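Local coordinates for esterase (Rhizomucor miehei CAU432, PDB 4WY8), which hydrolyses carboxylic ester bonds as a fungal carboxylesterase of the alpha/beta hydrolase fold, at residues D137-V142 against T156-A161; G166-A171 against A237-A242; V172-A177 against V249-L254; Y192-D197 against W220-Y225. All blocks are in the same frame, centred on the assembly; numbering follows the deposited sequence.

Contact 1. Residues D137-V142 against T156-A161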
# COMPACT_ATOMS: atom_id res chain seq x y z
N ASP A 137 15.12 -16.24 19.91
CA ASP A 137 14.84 -17.55 20.49
C ASP A 137 13.42 -18.04 20.19
O ASP A 137 13.19 -19.24 19.98
CB ASP A 137 15.05 -17.53 22.00
CG ASP A 137 16.51 -17.68 22.39
OD1 ASP A 137 17.35 -18.03 21.53
OD2 ASP A 137 16.81 -17.47 23.59
N ALA A 138 12.46 -17.12 20.21
CA ALA A 138 11.07 -17.47 19.89
C ALA A 138 10.90 -17.90 18.42
O ALA A 138 10.24 -18.90 18.14
CB ALA A 138 10.17 -16.31 20.19
N VAL A 139 11.48 -17.15 17.50
CA VAL A 139 11.44 -17.54 16.08
C VAL A 139 12.11 -18.91 15.87
O VAL A 139 11.56 -19.78 15.18
CB VAL A 139 12.13 -16.50 15.18
CG1 VAL A 139 12.22 -17.00 13.73
CG2 VAL A 139 11.41 -15.15 15.25
N VAL A 140 13.28 -19.10 16.47
CA VAL A 140 14.01 -20.37 16.37
C VAL A 140 13.17 -21.51 16.90
O VAL A 140 13.15 -22.60 16.32
CB VAL A 140 15.36 -20.31 17.13
CG1 VAL A 140 15.98 -21.71 17.26
CG2 VAL A 140 16.31 -19.35 16.45
N TRP A 141 12.47 -21.26 18.00
CA TRP A 141 11.58 -22.26 18.58
C TRP A 141 10.43 -22.61 17.62
O TRP A 141 10.16 -23.78 17.38
CB TRP A 141 11.04 -21.78 19.92
CG TRP A 141 10.31 -22.84 20.70
CD1 TRP A 141 10.84 -23.65 21.66
CD2 TRP A 141 8.92 -23.21 20.59
NE1 TRP A 141 9.88 -24.51 22.14
CE2 TRP A 141 8.70 -24.26 21.51
CE3 TRP A 141 7.85 -22.76 19.80
CZ2 TRP A 141 7.44 -24.86 21.67
CZ3 TRP A 141 6.61 -23.37 19.96
CH2 TRP A 141 6.41 -24.40 20.88
N VAL A 142 9.77 -21.59 17.07
CA VAL A 142 8.65 -21.83 16.15
C VAL A 142 9.08 -22.55 14.86
O VAL A 142 8.35 -23.42 14.36
CB VAL A 142 7.92 -20.49 15.76
CG1 VAL A 142 6.84 -20.73 14.70
CG2 VAL A 142 7.30 -19.83 16.99
N THR A 156 7.35 -23.58 7.19
CA THR A 156 7.82 -23.10 5.89
C THR A 156 7.20 -21.75 5.49
O THR A 156 7.59 -21.15 4.47
CB THR A 156 7.56 -24.15 4.78
OG1 THR A 156 6.16 -24.24 4.47
CG2 THR A 156 8.08 -25.51 5.23
N LYS A 157 6.25 -21.26 6.28
CA LYS A 157 5.62 -19.97 5.99
C LYS A 157 5.84 -18.92 7.09
O LYS A 157 5.21 -17.87 7.10
CB LYS A 157 4.12 -20.17 5.74
CG LYS A 157 3.84 -20.90 4.40
CD LYS A 157 2.36 -21.24 4.21
CE LYS A 157 2.16 -22.03 2.91
NZ LYS A 157 0.71 -22.31 2.66
N LEU A 158 6.77 -19.21 8.00
CA LEU A 158 7.03 -18.29 9.10
C LEU A 158 7.40 -16.89 8.59
O LEU A 158 8.22 -16.73 7.69
CB LEU A 158 8.14 -18.86 9.99
CG LEU A 158 8.42 -18.27 11.38
CD1 LEU A 158 9.04 -19.34 12.22
CD2 LEU A 158 9.38 -17.10 11.29
N VAL A 159 6.72 -15.88 9.14
CA VAL A 159 7.06 -14.48 8.88
C VAL A 159 7.18 -13.74 10.20
O VAL A 159 6.55 -14.11 11.19
CB VAL A 159 6.02 -13.79 8.00
CG1 VAL A 159 5.93 -14.46 6.64
CG2 VAL A 159 4.68 -13.79 8.70
N VAL A 160 8.03 -12.72 10.24
CA VAL A 160 8.09 -11.87 11.43
C VAL A 160 7.44 -10.54 11.09
O VAL A 160 7.52 -10.06 9.95
CB VAL A 160 9.54 -11.62 11.91
CG1 VAL A 160 10.20 -12.94 12.27
CG2 VAL A 160 10.35 -10.89 10.82
N ALA A 161 6.80 -9.93 12.08
CA ALA A 161 6.12 -8.68 11.86
C ALA A 161 6.10 -7.90 13.15
O ALA A 161 6.01 -8.48 14.22
CB ALA A 161 4.70 -8.92 11.36
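Val139, Val142, Leu158 and Val160 meet through methyl groups alone, with no flat group between them; the one aromatic ring of the two segments, that of Trp141, points from the far side of the helix and rests on Lys56 and Ile58 of strand 51-59. Val139 and Val142 are three residues apart and so project from the same face of helix 130-143. Leu158, just before strand 159-163, splits its two methyls between them: CD1 lies 3.6 Å from Val142 CG1, whereas CD2 comes to 3.7 Å from Val139 CG1. Val139 divides its branches in the same way. Its CG1 stands opposite the backbone N (chi1 174°) and takes the leucine, which leaves CG2, beside that N, to reach Val160 CG1 at 3.9 Å. The side chains of Val139 and Val160 cross at about a right angle. This is the packing of a beta-alpha-beta crossover: helix 130-143 links strand 114-118 to strand 159-163 and passes over strand 83-87 between them, where Val139 also touches Phe87 and Val142 touches Pro83. Val139 and Val160 further adjoin helix 165-179, through Val173 and Cys174 respectively. All four touching residues are buried and purely aliphatic, so helix and sheet are held here by the hydrophobic effect and the fit of branched methyls, without directional bonds.

Contact 2. Residues G166-A171 against A237-A242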
# COMPACT_ATOMS: atom_id res chain seq x y z
N GLY A 166 8.88 -2.74 17.76
CA GLY A 166 8.71 -4.11 17.29
C GLY A 166 9.15 -4.30 15.84
O GLY A 166 9.57 -5.39 15.46
N GLY A 167 9.05 -3.26 15.02
CA GLY A 167 9.59 -3.27 13.66
C GLY A 167 11.11 -3.31 13.69
O GLY A 167 11.75 -3.99 12.89
N ASN A 168 11.69 -2.53 14.60
CA ASN A 168 13.13 -2.62 14.86
C ASN A 168 13.47 -4.08 15.20
O ASN A 168 14.31 -4.71 14.53
CB ASN A 168 13.52 -1.68 16.01
CG ASN A 168 14.96 -1.86 16.47
OD1 ASN A 168 15.24 -2.72 17.31
ND2 ASN A 168 15.88 -1.04 15.93
N LEU A 169 12.79 -4.63 16.19
CA LEU A 169 13.05 -6.02 16.57
C LEU A 169 12.92 -6.99 15.37
O LEU A 169 13.74 -7.88 15.22
CB LEU A 169 12.12 -6.46 17.70
CG LEU A 169 12.47 -5.83 19.06
CD1 LEU A 169 11.44 -6.17 20.16
CD2 LEU A 169 13.89 -6.20 19.49
N SER A 170 11.89 -6.84 14.54
CA SER A 170 11.73 -7.70 13.37
C SER A 170 12.96 -7.59 12.45
O SER A 170 13.55 -8.62 12.03
CB SER A 170 10.44 -7.35 12.60
OG SER A 170 9.30 -7.54 13.43
N ALA A 171 13.34 -6.36 12.13
CA ALA A 171 14.48 -6.13 11.23
C ALA A 171 15.78 -6.79 11.75
O ALA A 171 16.51 -7.51 11.00
CB ALA A 171 14.69 -4.63 11.04
N ALA A 237 21.01 -2.68 17.10
CA ALA A 237 20.24 -1.62 17.74
C ALA A 237 19.64 -0.72 16.66
O ALA A 237 18.42 -0.48 16.60
CB ALA A 237 21.15 -0.81 18.67
N CYS A 238 20.51 -0.24 15.78
CA CYS A 238 20.14 0.69 14.71
C CYS A 238 20.54 0.06 13.38
O CYS A 238 21.65 0.26 12.90
CB CYS A 238 20.84 2.03 14.90
SG CYS A 238 20.53 2.81 16.53
N PRO A 239 19.63 -0.71 12.79
CA PRO A 239 19.96 -1.43 11.55
C PRO A 239 20.22 -0.51 10.36
O PRO A 239 20.76 -0.98 9.36
CB PRO A 239 18.71 -2.30 11.30
CG PRO A 239 17.60 -1.63 12.11
CD PRO A 239 18.29 -1.06 13.31
N LEU A 240 19.87 0.77 10.45
CA LEU A 240 20.18 1.71 9.36
C LEU A 240 21.67 1.96 9.21
O LEU A 240 22.15 2.36 8.14
CB LEU A 240 19.46 3.03 9.58
CG LEU A 240 19.57 4.10 8.48
CD1 LEU A 240 19.11 3.58 7.11
CD2 LEU A 240 18.80 5.34 8.90
N LYS A 241 22.42 1.73 10.29
CA LYS A 241 23.87 1.94 10.26
C LYS A 241 24.57 0.74 9.59
O LYS A 241 25.79 0.77 9.38
CB LYS A 241 24.42 2.11 11.69
CG LYS A 241 23.77 3.23 12.53
CD LYS A 241 24.53 3.37 13.88
CE LYS A 241 23.80 4.28 14.88
NZ LYS A 241 23.51 5.63 14.30
N ALA A 242 23.82 -0.31 9.28
CA ALA A 242 24.42 -1.49 8.65
C ALA A 242 24.93 -1.16 7.25
O ALA A 242 24.40 -0.27 6.57
CB ALA A 242 23.41 -2.64 8.57
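Asn168 and Ala171 lie one turn apart on a regular helix, facing a loop that runs extended through Cys238 and then tightens into the 3-10 turn 239-241; of the CA atoms, those of Ala171 and Pro239 come nearest, 7.2 Å apart. In that turn Lys241 N bonds back to Cys238 O, and Ala242 N to Pro239 O. Within the helix, Gly166 O accepts both Ser170 N and Ser170 OG, which arrive from opposite faces of the carbonyl plane. Across the contact, Asn168 ND2 donates to Ala237 O at 2.7 Å, with a fairly straight N-H...O angle of 155°. The acceptor lies close to the amide plane of Asn168, although the donor is tilted 26° from the plane of the carbonyl. A chi1 of 172° swings CG away from the backbone N of Asn168 and extends the amide toward the loop. Gly166 belongs to a GxSxG sequence with Gly162 and Ser164, consistent with the nucleophile elbow of alpha/beta hydrolases, and the helix is thus the one that leaves the probable nucleophile. Asn168 ND2 also donates to Val194 O, so a single buried amide nitrogen ties this helix to two separate loops. Beside that bond, Pro239 CD rests 3.6 Å from Asn168 ND2. Farther along the helix, Pro239 CG sits 4.3 Å from Ala171 CB, and Tyr270 of helix 264-276 touches both of these residues.

Contact 3. Residues V172-A177 against V249-L254; sequences VVCIRA and VLPRAL
Cys174 turns its side chain from helix 165-179 toward the loop, where it meets Pro251, and this short chain can be followed atom by atom. CB lies 3.9 Å from Pro251 CD and looser, at 4.4 Å, from Leu250 CD2. The next bond carries SG to the side of the backbone N (chi1 -74°), which sets the sulfur against the CG-CD bond of Pro251, with SG 3.9 Å from each of those two atoms. Leu250 fills the neighbouring position against the helix. Its CD2 comes up to the main chain, 3.9 Å from Ile175 CA and about as close to Cys174 O. Its other methyl, CD1, meets Ile175 CG1 at 4.1 Å; the CA-CB bond of Ile175 leads away from Leu250, but CG1 is bent back beside the backbone N and so still touches. Leu250 and Pro251 belong to the loop that enters strand 253-258, and helix 165-179 lies over the sheet beside them, with Gln188 of strand 188-191 touching both Cys174 and Leu250. Farther along, Arg252 turns the other way, forming salt bridges with Asp280 and with Glu305 of the second subunit and a cation-pi contact with Trp313. The main chain of Leu250 and Pro251 is held by Asn279 and Gln188, respectively. Against the helix, by contrast, the meeting is apolar: the thiol behaves as one more hydrophobic group, in a joint kept together by dispersion and burial.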
# COMPACT_ATOMS: atom_id res chain seq x y z
N VAL A 172 16.08 -6.53 13.02
CA VAL A 172 17.35 -7.01 13.56
C VAL A 172 17.33 -8.52 13.87
O VAL A 172 18.36 -9.18 13.83
CB VAL A 172 17.77 -6.20 14.80
CG1 VAL A 172 18.00 -4.76 14.39
CG2 VAL A 172 16.72 -6.29 15.93
N VAL A 173 16.16 -9.07 14.20
CA VAL A 173 16.04 -10.52 14.31
C VAL A 173 16.34 -11.14 12.93
O VAL A 173 17.00 -12.17 12.84
CB VAL A 173 14.66 -10.97 14.81
CG1 VAL A 173 14.35 -12.39 14.34
CG2 VAL A 173 14.59 -10.88 16.32
N CYS A 174 15.88 -10.50 11.85
CA CYS A 174 16.24 -11.01 10.52
C CYS A 174 17.76 -10.97 10.27
O CYS A 174 18.35 -12.01 9.88
CB CYS A 174 15.52 -10.23 9.42
SG CYS A 174 13.77 -10.67 9.31
N ILE A 175 18.40 -9.82 10.51
CA ILE A 175 19.86 -9.74 10.32
C ILE A 175 20.60 -10.80 11.17
O ILE A 175 21.55 -11.47 10.73
CB ILE A 175 20.41 -8.37 10.68
CG1 ILE A 175 19.70 -7.29 9.87
CG2 ILE A 175 21.94 -8.33 10.51
CD1 ILE A 175 19.97 -5.87 10.40
N ARG A 176 20.15 -10.94 12.41
CA ARG A 176 20.75 -11.90 13.32
C ARG A 176 20.60 -13.35 12.86
O ARG A 176 21.56 -14.11 12.90
CB ARG A 176 20.16 -11.74 14.72
CG ARG A 176 20.86 -12.61 15.70
CD ARG A 176 22.27 -12.08 15.95
NE ARG A 176 23.13 -13.13 16.50
CZ ARG A 176 23.09 -13.54 17.76
NH1 ARG A 176 22.26 -12.98 18.63
NH2 ARG A 176 23.91 -14.50 18.15
N ALA A 177 19.41 -13.74 12.42
CA ALA A 177 19.21 -15.09 11.92
C ALA A 177 20.09 -15.33 10.69
O ALA A 177 20.62 -16.42 10.49
CB ALA A 177 17.73 -15.35 11.59
N VAL A 249 20.80 -10.77 1.19
CA VAL A 249 20.07 -12.01 1.48
C VAL A 249 19.28 -11.96 2.80
O VAL A 249 19.38 -12.80 3.69
CB VAL A 249 21.07 -13.25 1.35
CG1 VAL A 249 22.17 -12.93 0.34
CG2 VAL A 249 21.73 -13.68 2.65
N LEU A 250 18.45 -10.92 2.92
CA LEU A 250 17.47 -10.86 4.01
C LEU A 250 16.09 -11.30 3.50
O LEU A 250 15.86 -11.35 2.27
CB LEU A 250 17.42 -9.44 4.59
CG LEU A 250 18.62 -9.05 5.44
CD1 LEU A 250 18.43 -7.67 6.03
CD2 LEU A 250 18.90 -10.07 6.53
N PRO A 251 15.17 -11.60 4.42
CA PRO A 251 13.86 -12.06 3.92
C PRO A 251 13.07 -10.98 3.18
O PRO A 251 13.21 -9.79 3.44
CB PRO A 251 13.14 -12.54 5.19
CG PRO A 251 14.25 -12.88 6.14
CD PRO A 251 15.31 -11.83 5.87
N ARG A 252 12.30 -11.41 2.19
CA ARG A 252 11.33 -10.57 1.48
C ARG A 252 10.61 -9.60 2.45
O ARG A 252 10.12 -10.01 3.51
CB ARG A 252 10.32 -11.48 0.77
CG ARG A 252 9.14 -10.81 0.09
CD ARG A 252 8.21 -11.88 -0.55
NE ARG A 252 6.82 -11.43 -0.60
CZ ARG A 252 6.31 -10.72 -1.60
NH1 ARG A 252 7.08 -10.39 -2.63
NH2 ARG A 252 5.03 -10.33 -1.57
N ALA A 253 10.61 -8.31 2.12
CA ALA A 253 10.26 -7.28 3.10
C ALA A 253 9.14 -6.36 2.65
O ALA A 253 9.08 -5.95 1.49
CB ALA A 253 11.48 -6.43 3.41
N LEU A 254 8.28 -6.01 3.60
CA LEU A 254 7.28 -4.95 3.43
C LEU A 254 7.54 -3.89 4.49
O LEU A 254 7.49 -4.17 5.68
CB LEU A 254 5.85 -5.51 3.54
CG LEU A 254 4.67 -4.52 3.59
CD1 LEU A 254 4.59 -3.67 2.32
CD2 LEU A 254 3.31 -5.24 3.85

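Contact 4. Residues Y192-D197 against W220-Y225; sequences YPVTDD and WFFDHY
Phe222 carries the contact for helix 215-225, reaching over to Val194, Asp196 and Asp197. The segment begins with Trp220, whose indole has His224 CD2, one turn on, over the centre of one face, 3.6 Å above its plane. The Phe222 ring meets the loop at its far end. Asp197 CB stands over one face, 4.2 Å from the ring centroid and 28° off the normal, a CH-pi contact. Asp196 O approaches Phe222 CZ obliquely at 3.3 Å, and Val194 CG1, from a residue that borders the probable Ser164-His291-Asp261 triad, comes within 3.8 Å of Phe222 CE2. With chi1 at 72°, the carboxylate of Asp197 is turned from the ring, and it forms a salt bridge with Lys241, as does that of Asp196. Next, Asp223 pairs with Arg232, and Tyr225 stacks on Trp92, whose ring also meets Phe222 edge to face. The loop 192-197 follows strand 188-191 and is backed by Glu266 and Tyr270 of helix 264-276; helix 215-225 packs on it through Phe222, in the chain between strands 188-191 and 253-258.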
# COMPACT_ATOMS: atom_id res chain seq x y z
N TYR A 192 6.15 1.22 10.41
CA TYR A 192 6.90 2.40 10.85
C TYR A 192 7.96 2.08 11.89
O TYR A 192 7.84 2.44 13.06
CB TYR A 192 5.93 3.51 11.34
CG TYR A 192 4.74 3.11 12.23
CD1 TYR A 192 4.91 2.36 13.38
CD2 TYR A 192 3.44 3.56 11.93
CE1 TYR A 192 3.82 2.01 14.20
CE2 TYR A 192 2.34 3.22 12.73
CZ TYR A 192 2.54 2.46 13.87
OH TYR A 192 1.45 2.13 14.69
N PRO A 193 9.03 1.39 11.46
CA PRO A 193 10.08 0.92 12.38
C PRO A 193 11.02 2.00 12.91
O PRO A 193 11.18 3.03 12.25
CB PRO A 193 10.87 -0.11 11.53
CG PRO A 193 10.71 0.38 10.13
CD PRO A 193 9.29 0.95 10.07
N VAL A 194 11.60 1.75 14.09
CA VAL A 194 12.78 2.48 14.54
C VAL A 194 14.00 1.82 13.90
O VAL A 194 14.17 0.61 14.02
CB VAL A 194 12.93 2.45 16.09
CG1 VAL A 194 14.07 3.38 16.54
CG2 VAL A 194 11.63 2.79 16.77
N THR A 195 14.81 2.60 13.18
CA THR A 195 16.00 2.03 12.54
C THR A 195 17.27 2.82 12.83
O THR A 195 18.35 2.41 12.39
CB THR A 195 15.87 1.97 11.01
OG1 THR A 195 15.85 3.30 10.47
CG2 THR A 195 14.63 1.21 10.59
N ASP A 196 17.16 3.95 13.51
CA ASP A 196 18.34 4.77 13.76
C ASP A 196 18.16 5.61 15.02
O ASP A 196 17.09 5.57 15.67
CB ASP A 196 18.67 5.65 12.54
CG ASP A 196 20.17 5.99 12.44
OD1 ASP A 196 20.98 5.31 13.11
OD2 ASP A 196 20.55 6.87 11.63
N ASP A 197 19.22 6.32 15.41
CA ASP A 197 19.18 7.17 16.59
C ASP A 197 19.54 8.61 16.22
O ASP A 197 20.05 9.36 17.05
CB ASP A 197 20.11 6.64 17.68
CG ASP A 197 21.60 6.84 17.34
OD1 ASP A 197 21.97 6.91 16.14
OD2 ASP A 197 22.41 6.94 18.29
N TRP A 220 13.56 9.38 25.50
CA TRP A 220 13.28 8.63 26.71
C TRP A 220 13.36 7.09 26.50
O TRP A 220 13.98 6.34 27.30
CB TRP A 220 11.90 9.07 27.19
CG TRP A 220 11.46 8.55 28.51
CD1 TRP A 220 11.89 8.96 29.74
CD2 TRP A 220 10.43 7.58 28.74
NE1 TRP A 220 11.20 8.29 30.72
CE2 TRP A 220 10.30 7.44 30.13
CE3 TRP A 220 9.61 6.82 27.90
CZ2 TRP A 220 9.40 6.54 30.71
CZ3 TRP A 220 8.70 5.94 28.47
CH2 TRP A 220 8.60 5.81 29.87
N PHE A 221 12.74 6.63 25.43
CA PHE A 221 12.78 5.22 25.05
C PHE A 221 14.22 4.72 24.86
O PHE A 221 14.64 3.74 25.47
CB PHE A 221 12.02 5.01 23.75
CG PHE A 221 10.53 5.08 23.89
CD1 PHE A 221 9.90 4.63 25.04
CD2 PHE A 221 9.76 5.55 22.82
CE1 PHE A 221 8.51 4.67 25.13
CE2 PHE A 221 8.38 5.59 22.90
CZ PHE A 221 7.75 5.15 24.04
N PHE A 222 14.97 5.41 24.02
CA PHE A 222 16.36 5.03 23.78
C PHE A 222 17.21 5.04 25.07
O PHE A 222 18.06 4.15 25.28
CB PHE A 222 16.98 5.98 22.75
CG PHE A 222 17.06 5.41 21.34
CD1 PHE A 222 18.09 4.53 20.99
CD2 PHE A 222 16.14 5.79 20.37
CE1 PHE A 222 18.19 4.02 19.67
CE2 PHE A 222 16.22 5.28 19.06
CZ PHE A 222 17.25 4.39 18.71
N ASP A 223 16.97 6.02 25.95
CA ASP A 223 17.75 6.13 27.18
C ASP A 223 17.45 4.96 28.11
O ASP A 223 18.34 4.48 28.80
CB ASP A 223 17.49 7.47 27.89
CG ASP A 223 18.26 8.61 27.26
OD1 ASP A 223 19.26 8.34 26.56
OD2 ASP A 223 17.86 9.78 27.46
N HIS A 224 16.20 4.51 28.15
CA HIS A 224 15.93 3.29 28.92
C HIS A 224 16.48 2.00 28.27
O HIS A 224 16.90 1.08 28.98
CB HIS A 224 14.43 3.11 29.17
CG HIS A 224 13.86 4.00 30.23
ND1 HIS A 224 14.34 4.01 31.53
CD2 HIS A 224 12.83 4.87 30.21
CE1 HIS A 224 13.64 4.86 32.25
NE2 HIS A 224 12.72 5.40 31.47
N TYR A 225 16.43 1.91 26.94
CA TYR A 225 16.81 0.68 26.21
C TYR A 225 18.33 0.49 26.10
O TYR A 225 18.86 -0.61 26.32
CB TYR A 225 16.17 0.72 24.81
CG TYR A 225 16.30 -0.52 23.92
CD1 TYR A 225 16.77 -0.40 22.60
CD2 TYR A 225 15.90 -1.76 24.35
CE1 TYR A 225 16.87 -1.48 21.77
CE2 TYR A 225 15.98 -2.87 23.52
CZ TYR A 225 16.46 -2.72 22.23
OH TYR A 225 16.55 -3.81 21.40

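From the N terminus, contact 1 closes first: a short connection that includes helix 145-150 leads from helix 130-143 to strand 159-163, before any of the others opens. Helix 165-179 follows directly and opens two long loops, contact 2 from its N-terminal half to 237-242 and contact 3 from its next turns to 249-254; the two cross along the chain and share the helix. Contact 4, between 192-197 and 220-225, lies wholly within both of these loops. Pro239 CB, 3.9 Å from Ile175 CD1, joins contact 2 to contact 3, and Cys238 CB, 3.6 Å from Thr195 O, joins it to contact 4. Jointly they tie helices 130-143 and 165-179, the sheet, loop 237-242 and helix 215-225 together.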